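Local coordinates for hypothetical protein TT1662 (Thermus thermophilus, PDB 1UFO) that is of unknown substrate but has the alpha/beta hydrolase fold and probably acts as a serine hydrolase, at residues F57-R65 with V84-V95; G167-H177 with M191-Y202. All coordinates share one frame; numbering follows the deposited sequence.

Contact 1 and contact 2 lie on opposite sides of the chain's centre, their own centres about 24 Å apart and their nearest atoms about 9 Å apart, without touching. They follow one another along the chain: 57-65 and 84-95 have met before 167-177 begins. Both belong to the layers built on one mixed beta-sheet. Contact 1 holds the loop after strand 52-56, third in the sheet order and next to 25-30, on helix 77-103; contact 2 holds helix 188-198 on the loop before strand 175-180 and on the start of that strand, next to the outermost strand 207-212. Between them in the strand order run 25-30, 107-112 and 132-135, so the two contacts serve separate parts of the alpha/beta hydrolase core.

Contact 1: F57-R65 with V84-V95; sequences FDAPRHGER and VALGFKEEARRV
In this alpha/beta hydrolase fold, the loop that leaves strand 52-56 folds back on helix 77-103, and Phe57, Ala59, Pro60 and Arg65 meet Val84, Phe88, Glu91, Ala92 and Val95. Phe57 CG sits between the backbone N and the carbonyl carbon (chi1 63°), which sends the ring toward the helix. There the edge of Phe88 turns to one face of Phe57 in an offset edge-to-face pair, centroids 5.1 Å apart and planes at 81°; Val95 CG2 lies over the opposite face, 4.3 Å from the Phe57 centroid. Ala59 CB sits over the centre of the Phe88 ring, 3.4 Å from its centroid, so Phe88 uses an edge for one loop residue and a face for another. Val84 CG1 fills in beside Ala59 CB and the Pro60 carbonyl. The salt bridge is end-on: Arg65 NH1 reaches Glu91 OE1 at 2.9 Å, and Arg65 NH2 reaches Glu91 OE2 at 2.9 Å, both on the syn side but tilted out of the carboxylate plane. A second bond from Arg65 NH1, to Asp58 O at 2.9 Å, and Pro60 CA over the centre of the guanidinium help fix that group's orientation. Leu28 and Leu30 of strand 25-30 pack on Phe57, and Leu13 of strand 13-20 meets Glu91 and Val95, so the aromatic end packs against these strands, while Pro60 and Arg65 lie partly exposed.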
loop_
_atom_site.group_PDB
_atom_site.type_symbol
_atom_site.label_atom_id
_atom_site.label_comp_id
_atom_site.label_asym_id
_atom_site.label_seq_id
_atom_site.Cartn_x
_atom_site.Cartn_y
_atom_site.Cartn_z
ATOM N N PHE A 57 4.073 1.816 24.952
ATOM C CA PHE A 57 3.985 2.369 26.284
ATOM C C PHE A 57 3.204 3.658 26.192
ATOM O O PHE A 57 3.020 4.213 25.083
ATOM C CB PHE A 57 5.367 2.583 26.896
ATOM C CG PHE A 57 6.249 3.595 26.156
ATOM C CD1 PHE A 57 6.321 4.927 26.609
ATOM C CD2 PHE A 57 6.979 3.214 25.002
ATOM C CE1 PHE A 57 7.137 5.880 25.915
ATOM C CE2 PHE A 57 7.798 4.148 24.312
ATOM C CZ PHE A 57 7.870 5.483 24.782
ATOM N N ASP A 58 2.689 4.129 27.345
ATOM C CA ASP A 58 1.906 5.354 27.334
ATOM C C ASP A 58 2.783 6.605 27.231
ATOM O O ASP A 58 3.820 6.707 27.879
ATOM C CB ASP A 58 1.093 5.463 28.639
ATOM C CG ASP A 58 -0.032 4.470 28.719
ATOM O OD1 ASP A 58 -0.306 3.956 29.850
ATOM O OD2 ASP A 58 -0.650 4.193 27.680
ATOM N N ALA A 59 2.325 7.559 26.438
ATOM C CA ALA A 59 3.064 8.828 26.307
ATOM C C ALA A 59 2.843 9.669 27.552
ATOM O O ALA A 59 1.933 9.421 28.322
ATOM C CB ALA A 59 2.511 9.588 25.068
ATOM N N PRO A 60 3.683 10.649 27.729
ATOM C CA PRO A 60 3.471 11.517 28.908
ATOM C C PRO A 60 2.051 12.034 28.871
ATOM O O PRO A 60 1.485 12.354 27.801
ATOM C CB PRO A 60 4.475 12.638 28.701
ATOM C CG PRO A 60 5.575 12.021 27.948
ATOM C CD PRO A 60 4.879 11.035 26.959
ATOM N N ARG A 61 1.421 12.131 30.046
ATOM C CA ARG A 61 0.067 12.603 30.225
ATOM C C ARG A 61 -1.078 11.725 29.689
ATOM O O ARG A 61 -2.251 12.120 29.727
ATOM C CB ARG A 61 -0.110 14.000 29.601
ATOM C CG ARG A 61 0.748 15.018 30.196
ATOM C CD ARG A 61 0.463 16.400 29.609
ATOM N NE ARG A 61 -0.875 16.924 29.867
ATOM C CZ ARG A 61 -1.170 18.194 29.605
ATOM N NH1 ARG A 61 -0.208 18.952 29.089
ATOM N NH2 ARG A 61 -2.378 18.714 29.880
ATOM N N HIS A 62 -0.775 10.512 29.231
ATOM C CA HIS A 62 -1.740 9.640 28.666
ATOM C C HIS A 62 -1.812 8.282 29.403
ATOM O O HIS A 62 -0.878 7.896 30.119
ATOM C CB HIS A 62 -1.321 9.326 27.203
ATOM C CG HIS A 62 -1.541 10.468 26.269
ATOM N ND1 HIS A 62 -0.772 11.612 26.283
ATOM C CD2 HIS A 62 -2.496 10.650 25.313
ATOM C CE1 HIS A 62 -1.252 12.458 25.368
ATOM N NE2 HIS A 62 -2.290 11.891 24.777
ATOM N N GLY A 63 -2.927 7.608 29.216
ATOM C CA GLY A 63 -3.095 6.273 29.729
ATOM C C GLY A 63 -3.011 6.194 31.247
ATOM O O GLY A 63 -3.793 6.859 31.998
ATOM N N GLU A 64 -2.046 5.431 31.713
ATOM C CA GLU A 64 -1.871 5.260 33.166
ATOM C C GLU A 64 -1.069 6.338 33.793
ATOM O O GLU A 64 -0.988 6.411 35.042
ATOM C CB GLU A 64 -1.260 3.899 33.518
ATOM C CG GLU A 64 -2.121 2.762 33.000
ATOM C CD GLU A 64 -1.696 1.356 33.440
ATOM O OE1 GLU A 64 -0.946 0.676 32.700
ATOM O OE2 GLU A 64 -2.188 0.932 34.551
ATOM N N ARG A 65 -0.508 7.240 32.990
ATOM C CA ARG A 65 0.338 8.317 33.522
ATOM C C ARG A 65 -0.436 9.527 33.999
ATOM O O ARG A 65 -1.515 9.732 33.579
ATOM C CB ARG A 65 1.343 8.710 32.417
ATOM C CG ARG A 65 2.188 7.508 32.037
ATOM C CD ARG A 65 3.207 7.786 30.926
ATOM N NE ARG A 65 4.229 8.760 31.348
ATOM C CZ ARG A 65 5.313 9.032 30.611
ATOM N NH1 ARG A 65 5.484 8.419 29.438
ATOM N NH2 ARG A 65 6.245 9.888 31.016
ATOM N N VAL A 84 4.459 16.914 24.875
ATOM C CA VAL A 84 4.176 15.429 25.018
ATOM C C VAL A 84 4.975 14.683 23.894
ATOM O O VAL A 84 5.650 13.682 24.202
ATOM C CB VAL A 84 2.711 15.107 24.784
ATOM C CG1 VAL A 84 2.496 13.526 24.643
ATOM C CG2 VAL A 84 1.838 15.586 26.008
ATOM N N ALA A 85 4.958 15.163 22.649
ATOM C CA ALA A 85 5.703 14.486 21.559
ATOM C C ALA A 85 7.197 14.418 21.792
ATOM O O ALA A 85 7.818 13.367 21.578
ATOM C CB ALA A 85 5.452 15.210 20.239
ATOM N N LEU A 86 7.772 15.515 22.275
ATOM C CA LEU A 86 9.222 15.504 22.543
ATOM C C LEU A 86 9.582 14.515 23.691
ATOM O O LEU A 86 10.654 13.888 23.633
ATOM C CB LEU A 86 9.664 16.959 22.879
ATOM C CG LEU A 86 9.731 17.833 21.614
ATOM C CD1 LEU A 86 9.803 19.270 22.114
ATOM C CD2 LEU A 86 10.955 17.494 20.759
ATOM N N GLY A 87 8.732 14.438 24.693
ATOM C CA GLY A 87 8.956 13.538 25.830
ATOM C C GLY A 87 8.817 12.106 25.338
ATOM O O GLY A 87 9.621 11.198 25.641
ATOM N N PHE A 88 7.769 11.912 24.567
ATOM C CA PHE A 88 7.465 10.558 24.021
ATOM C C PHE A 88 8.634 10.087 23.121
ATOM O O PHE A 88 9.038 8.888 23.148
ATOM C CB PHE A 88 6.146 10.644 23.204
ATOM C CG PHE A 88 5.441 9.307 22.945
ATOM C CD1 PHE A 88 5.689 8.192 23.690
ATOM C CD2 PHE A 88 4.404 9.298 22.017
ATOM C CE1 PHE A 88 4.862 7.026 23.554
ATOM C CE2 PHE A 88 3.565 8.183 21.856
ATOM C CZ PHE A 88 3.775 7.043 22.626
ATOM N N LYS A 89 9.215 10.996 22.314
ATOM C CA LYS A 89 10.354 10.677 21.485
ATOM C C LYS A 89 11.537 10.200 22.310
ATOM O O LYS A 89 12.154 9.172 21.992
ATOM C CB LYS A 89 10.797 11.956 20.697
ATOM C CG LYS A 89 12.055 11.731 19.859
ATOM C CD LYS A 89 12.897 13.000 19.688
ATOM C CE LYS A 89 13.495 13.380 21.019
ATOM N NZ LYS A 89 14.520 14.450 20.864
ATOM N N GLU A 90 11.889 10.964 23.354
ATOM C CA GLU A 90 13.111 10.629 24.114
ATOM C C GLU A 90 12.939 9.283 24.793
ATOM O O GLU A 90 13.893 8.497 24.833
ATOM C CB GLU A 90 13.388 11.774 25.088
ATOM C CG GLU A 90 14.636 11.664 25.892
ATOM C CD GLU A 90 14.445 10.710 27.088
ATOM O OE1 GLU A 90 15.495 10.202 27.508
ATOM O OE2 GLU A 90 13.320 10.519 27.616
ATOM N N GLU A 91 11.744 9.031 25.303
ATOM C CA GLU A 91 11.442 7.739 25.983
ATOM C C GLU A 91 11.474 6.600 24.970
ATOM O O GLU A 91 12.005 5.514 25.229
ATOM C CB GLU A 91 10.042 7.763 26.633
ATOM C CG GLU A 91 10.044 8.718 27.842
ATOM C CD GLU A 91 8.691 9.134 28.274
ATOM O OE1 GLU A 91 7.706 8.838 27.574
ATOM O OE2 GLU A 91 8.619 9.783 29.360
ATOM N N ALA A 92 10.869 6.833 23.791
ATOM C CA ALA A 92 10.800 5.771 22.814
ATOM C C ALA A 92 12.168 5.344 22.353
ATOM O O ALA A 92 12.408 4.169 22.113
ATOM C CB ALA A 92 9.971 6.279 21.580
ATOM N N ARG A 93 13.098 6.298 22.200
ATOM C CA ARG A 93 14.407 5.894 21.731
ATOM C C ARG A 93 15.066 4.988 22.799
ATOM O O ARG A 93 15.688 3.957 22.439
ATOM C CB ARG A 93 15.286 7.101 21.450
ATOM C CG ARG A 93 16.509 6.662 20.730
ATOM C CD ARG A 93 17.305 7.806 20.184
ATOM N NE ARG A 93 18.462 7.251 19.447
ATOM C CZ ARG A 93 19.140 7.932 18.540
ATOM N NH1 ARG A 93 20.195 7.375 17.943
ATOM N NH2 ARG A 93 18.741 9.164 18.211
ATOM N N ARG A 94 14.904 5.350 24.071
ATOM C CA ARG A 94 15.509 4.507 25.143
ATOM C C ARG A 94 14.843 3.131 25.199
ATOM O O ARG A 94 15.555 2.087 25.313
ATOM C CB ARG A 94 15.459 5.210 26.506
ATOM C CG ARG A 94 16.506 6.350 26.576
ATOM C CD ARG A 94 16.588 6.928 27.966
ATOM N NE ARG A 94 15.364 7.654 28.305
ATOM C CZ ARG A 94 14.407 7.282 29.155
ATOM N NH1 ARG A 94 13.330 8.068 29.335
ATOM N NH2 ARG A 94 14.500 6.140 29.830
ATOM N N VAL A 95 13.525 3.106 25.034
ATOM C CA VAL A 95 12.815 1.813 25.051
ATOM C C VAL A 95 13.280 0.936 23.883
ATOM O O VAL A 95 13.511 -0.259 24.033
ATOM C CB VAL A 95 11.279 2.038 24.990
ATOM C CG1 VAL A 95 10.513 0.637 24.736
ATOM C CG2 VAL A 95 10.786 2.676 26.347
#

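Contact 2: G167-H177 with M191-Y202; sequences GEAYGGVPLLH and MEKTLEALRPHY
Tyr202 reaches across from the end of 191-202 and places its hydroxyl against the backbone of 167-177: Tyr202 OH donates a hydrogen bond to Val173 O at 2.7 Å, in the carbonyl plane and on a lone pair. Its CG lies opposite the carbonyl carbon, beside the backbone N (chi1 -85°), which carries the ring across to Gly172 and Val173. Gly172 CA lies over a face of the Tyr202 ring, while Tyr202 OH lies at the edge of the Tyr170 ring. A phenylalanine in place of Tyr202 would probably leave the Val173 carbonyl without this donor and the turn at Gly172 less firmly held. Leu198 CD2 stands over the centre of the Tyr170 ring, 3.7 Å from its centroid, and Leu198 CD1 meets Leu175 CD2 at 3.8 Å. Gly167, with no side chain, lets its peptide with Glu168 lie close against one face of the His201 ring, offset toward the rim. Nearer the start of 191-202, His177 is met obliquely by Thr194 CG2, Leu195 CD1 and CG of Met191, a selenomethionine. Water 1 bridges Gly167 O, Gly172 N and His201 O; water 2 joins Gly167 N to Ala197 O. His120 of helix 114-124 hydrogen-bonds both Tyr170 OH and His177 NE2. Helix 191-198 runs nearly antiparallel to strand 175-177 (156°), as the returning helix of the beta-alpha-beta crossover 175-180, 188-198, 207-212, a recurring unit of alpha/beta hydrolases.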
loop_
_atom_site.group_PDB
_atom_site.type_symbol
_atom_site.label_atom_id
_atom_site.label_comp_id
_atom_site.label_asym_id
_atom_site.label_seq_id
_atom_site.Cartn_x
_atom_site.Cartn_y
_atom_site.Cartn_z
ATOM N N GLY A 167 15.594 15.435 5.847
ATOM C CA GLY A 167 15.625 14.112 5.206
ATOM C C GLY A 167 16.972 13.471 5.111
ATOM O O GLY A 167 17.133 12.276 5.116
ATOM N N GLU A 168 17.979 14.316 5.022
ATOM C CA GLU A 168 19.308 13.776 4.919
ATOM C C GLU A 168 19.719 13.015 6.202
ATOM O O GLU A 168 20.625 12.180 6.151
ATOM C CB GLU A 168 20.252 14.927 4.592
ATOM C CG GLU A 168 20.482 15.939 5.699
ATOM C CD GLU A 168 19.339 16.909 5.948
ATOM O OE1 GLU A 168 18.431 17.105 5.087
ATOM O OE2 GLU A 168 19.386 17.526 7.047
ATOM N N ALA A 169 19.051 13.229 7.334
ATOM C CA ALA A 169 19.418 12.528 8.572
ATOM C C ALA A 169 18.663 11.175 8.690
ATOM O O ALA A 169 18.991 10.367 9.555
ATOM C CB ALA A 169 19.069 13.423 9.820
ATOM N N TYR A 170 17.682 10.963 7.798
ATOM C CA TYR A 170 16.844 9.716 7.840
ATOM C C TYR A 170 17.550 8.462 7.371
ATOM O O TYR A 170 17.042 7.348 7.590
ATOM C CB TYR A 170 15.578 9.890 6.986
ATOM C CG TYR A 170 14.455 10.747 7.613
ATOM C CD1 TYR A 170 13.113 10.300 7.553
ATOM C CD2 TYR A 170 14.689 12.003 8.208
ATOM C CE1 TYR A 170 12.045 11.056 8.083
ATOM C CE2 TYR A 170 13.617 12.775 8.729
ATOM C CZ TYR A 170 12.323 12.301 8.654
ATOM O OH TYR A 170 11.327 13.067 9.104
ATOM N N GLY A 171 18.719 8.624 6.717
ATOM C CA GLY A 171 19.473 7.466 6.294
ATOM C C GLY A 171 18.773 6.458 5.385
ATOM O O GLY A 171 19.119 5.262 5.388
ATOM N N GLY A 172 17.778 6.954 4.669
ATOM C CA GLY A 172 17.043 6.114 3.744
ATOM C C GLY A 172 16.275 5.003 4.452
ATOM O O GLY A 172 15.929 4.030 3.804
ATOM N N VAL A 173 15.972 5.158 5.740
ATOM C CA VAL A 173 15.229 4.105 6.449
ATOM C C VAL A 173 13.846 3.897 5.756
ATOM O O VAL A 173 13.102 4.855 5.522
ATOM C CB VAL A 173 14.946 4.534 7.892
ATOM C CG1 VAL A 173 13.902 3.600 8.544
ATOM C CG2 VAL A 173 16.308 4.543 8.668
ATOM N N PRO A 174 13.476 2.646 5.449
ATOM C CA PRO A 174 12.180 2.396 4.808
ATOM C C PRO A 174 11.040 3.042 5.598
ATOM O O PRO A 174 10.940 2.889 6.803
ATOM C CB PRO A 174 12.011 0.882 4.811
ATOM C CG PRO A 174 13.576 0.379 4.675
ATOM C CD PRO A 174 14.286 1.402 5.621
ATOM N N LEU A 175 10.196 3.754 4.881
ATOM C CA LEU A 175 9.140 4.505 5.528
ATOM C C LEU A 175 7.881 4.453 4.708
ATOM O O LEU A 175 7.869 4.819 3.537
ATOM C CB LEU A 175 9.576 5.998 5.696
ATOM C CG LEU A 175 8.506 7.035 6.115
ATOM C CD1 LEU A 175 8.039 6.629 7.464
ATOM C CD2 LEU A 175 9.097 8.392 6.174
ATOM N N LEU A 176 6.807 3.995 5.350
ATOM C CA LEU A 176 5.504 3.929 4.646
ATOM C C LEU A 176 4.495 4.791 5.366
ATOM O O LEU A 176 4.316 4.607 6.565
ATOM C CB LEU A 176 4.943 2.466 4.611
ATOM C CG LEU A 176 3.505 2.343 4.199
ATOM C CD1 LEU A 176 3.441 2.856 2.716
ATOM C CD2 LEU A 176 3.085 0.876 4.281
ATOM N N HIS A 177 3.888 5.748 4.663
ATOM C CA HIS A 177 2.827 6.571 5.265
ATOM C C HIS A 177 1.507 5.925 4.811
ATOM O O HIS A 177 1.316 5.626 3.630
ATOM C CB HIS A 177 2.884 8.031 4.793
ATOM C CG HIS A 177 3.488 8.963 5.772
ATOM N ND1 HIS A 177 2.744 9.560 6.781
ATOM C CD2 HIS A 177 4.781 9.379 5.972
ATOM C CE1 HIS A 177 3.554 10.304 7.537
ATOM N NE2 HIS A 177 4.790 10.193 7.066
HETATM N N MSE A 191 0.408 14.878 4.623
HETATM C CA MSE A 191 1.160 13.669 4.395
HETATM C C MSE A 191 1.883 13.778 3.067
HETATM O O MSE A 191 3.028 13.454 2.945
HETATM C CB MSE A 191 0.215 12.468 4.383
HETATM C CG MSE A 191 0.972 11.105 4.144
HETATM SE SE MSE A 191 1.285 10.690 2.276
HETATM C CE MSE A 191 -0.322 9.838 2.254
ATOM N N GLU A 192 1.221 14.351 2.055
ATOM C CA GLU A 192 1.905 14.459 0.753
ATOM C C GLU A 192 3.134 15.461 0.850
ATOM O O GLU A 192 4.195 15.202 0.246
ATOM C CB GLU A 192 0.852 14.952 -0.283
ATOM C CG GLU A 192 -0.112 13.814 -0.655
ATOM C CD GLU A 192 -1.391 14.259 -1.483
ATOM O OE1 GLU A 192 -1.984 15.376 -1.259
ATOM O OE2 GLU A 192 -1.856 13.479 -2.345
ATOM N N LYS A 193 2.941 16.517 1.632
ATOM C CA LYS A 193 3.991 17.535 1.842
ATOM C C LYS A 193 5.153 16.856 2.563
ATOM O O LYS A 193 6.334 17.150 2.308
ATOM C CB LYS A 193 3.459 18.644 2.707
ATOM C CG LYS A 193 4.396 19.784 3.042
ATOM C CD LYS A 193 3.643 20.593 4.049
ATOM C CE LYS A 193 4.491 21.423 4.921
ATOM N NZ LYS A 193 4.937 22.594 4.121
ATOM N N THR A 194 4.807 15.915 3.457
ATOM C CA THR A 194 5.914 15.197 4.126
ATOM C C THR A 194 6.772 14.399 3.123
ATOM O O THR A 194 8.019 14.440 3.089
ATOM C CB THR A 194 5.298 14.219 5.165
ATOM O OG1 THR A 194 4.653 14.982 6.162
ATOM C CG2 THR A 194 6.355 13.349 5.859
ATOM N N LEU A 195 6.098 13.620 2.270
ATOM C CA LEU A 195 6.796 12.806 1.324
ATOM C C LEU A 195 7.553 13.629 0.297
ATOM O O LEU A 195 8.583 13.252 -0.088
ATOM C CB LEU A 195 5.829 11.846 0.636
ATOM C CG LEU A 195 5.807 10.415 1.222
ATOM C CD1 LEU A 195 5.617 10.310 2.668
ATOM C CD2 LEU A 195 4.693 9.745 0.543
ATOM N N GLU A 196 7.001 14.749 -0.113
ATOM C CA GLU A 196 7.671 15.569 -1.095
ATOM C C GLU A 196 8.923 16.203 -0.484
ATOM O O GLU A 196 9.960 16.330 -1.170
ATOM C CB GLU A 196 6.720 16.650 -1.613
ATOM C CG GLU A 196 7.473 17.503 -2.714
ATOM C CD GLU A 196 8.166 16.611 -3.805
ATOM O OE1 GLU A 196 7.475 15.753 -4.396
ATOM O OE2 GLU A 196 9.409 16.739 -4.055
ATOM N N ALA A 197 8.890 16.524 0.823
ATOM C CA ALA A 197 10.053 17.110 1.452
ATOM C C ALA A 197 11.143 16.072 1.565
ATOM O O ALA A 197 12.355 16.371 1.474
ATOM C CB ALA A 197 9.723 17.699 2.841
ATOM N N LEU A 198 10.747 14.809 1.783
ATOM C CA LEU A 198 11.730 13.753 1.980
ATOM C C LEU A 198 12.217 13.129 0.663
ATOM O O LEU A 198 13.328 12.583 0.674
ATOM C CB LEU A 198 11.091 12.604 2.793
ATOM C CG LEU A 198 10.861 13.004 4.273
ATOM C CD1 LEU A 198 10.076 11.915 5.000
ATOM C CD2 LEU A 198 12.151 13.186 5.028
ATOM N N ARG A 199 11.380 13.172 -0.368
ATOM C CA ARG A 199 11.728 12.547 -1.657
ATOM C C ARG A 199 13.151 12.701 -2.170
ATOM O O ARG A 199 13.748 11.711 -2.578
ATOM C CB ARG A 199 10.787 12.998 -2.767
ATOM C CG ARG A 199 11.280 12.579 -4.135
ATOM C CD ARG A 199 10.431 13.304 -5.207
ATOM N NE ARG A 199 10.633 14.757 -5.183
ATOM C CZ ARG A 199 11.737 15.387 -5.565
ATOM N NH1 ARG A 199 11.790 16.707 -5.473
ATOM N NH2 ARG A 199 12.770 14.717 -6.062
ATOM N N PRO A 200 13.732 13.914 -2.159
ATOM C CA PRO A 200 15.101 14.070 -2.668
ATOM C C PRO A 200 16.135 13.310 -1.847
ATOM O O PRO A 200 17.238 13.056 -2.324
ATOM C CB PRO A 200 15.328 15.572 -2.596
ATOM C CG PRO A 200 13.902 16.189 -2.500
ATOM C CD PRO A 200 13.152 15.209 -1.728
ATOM N N HIS A 201 15.766 12.967 -0.610
ATOM C CA HIS A 201 16.651 12.238 0.293
ATOM C C HIS A 201 16.459 10.707 0.327
ATOM O O HIS A 201 17.090 10.011 1.123
ATOM C CB HIS A 201 16.464 12.817 1.709
ATOM C CG HIS A 201 16.741 14.282 1.788
ATOM N ND1 HIS A 201 18.011 14.799 1.672
ATOM C CD2 HIS A 201 15.914 15.346 1.959
ATOM C CE1 HIS A 201 17.963 16.121 1.770
ATOM N NE2 HIS A 201 16.702 16.480 1.944
ATOM N N TYR A 202 15.572 10.214 -0.509
ATOM C CA TYR A 202 15.279 8.793 -0.662
ATOM C C TYR A 202 15.469 8.438 -2.177
ATOM O O TYR A 202 14.554 7.939 -2.871
ATOM C CB TYR A 202 13.861 8.511 -0.207
ATOM C CG TYR A 202 13.777 8.283 1.291
ATOM C CD1 TYR A 202 13.793 9.334 2.212
ATOM C CD2 TYR A 202 13.691 7.011 1.768
ATOM C CE1 TYR A 202 13.723 9.065 3.609
ATOM C CE2 TYR A 202 13.614 6.719 3.088
ATOM C CZ TYR A 202 13.618 7.780 4.022
ATOM O OH TYR A 202 13.416 7.533 5.375
HETATM O O HOH W 1 17.472 9.706 3.833
HETATM O O HOH W 2 13.876 16.719 3.996
#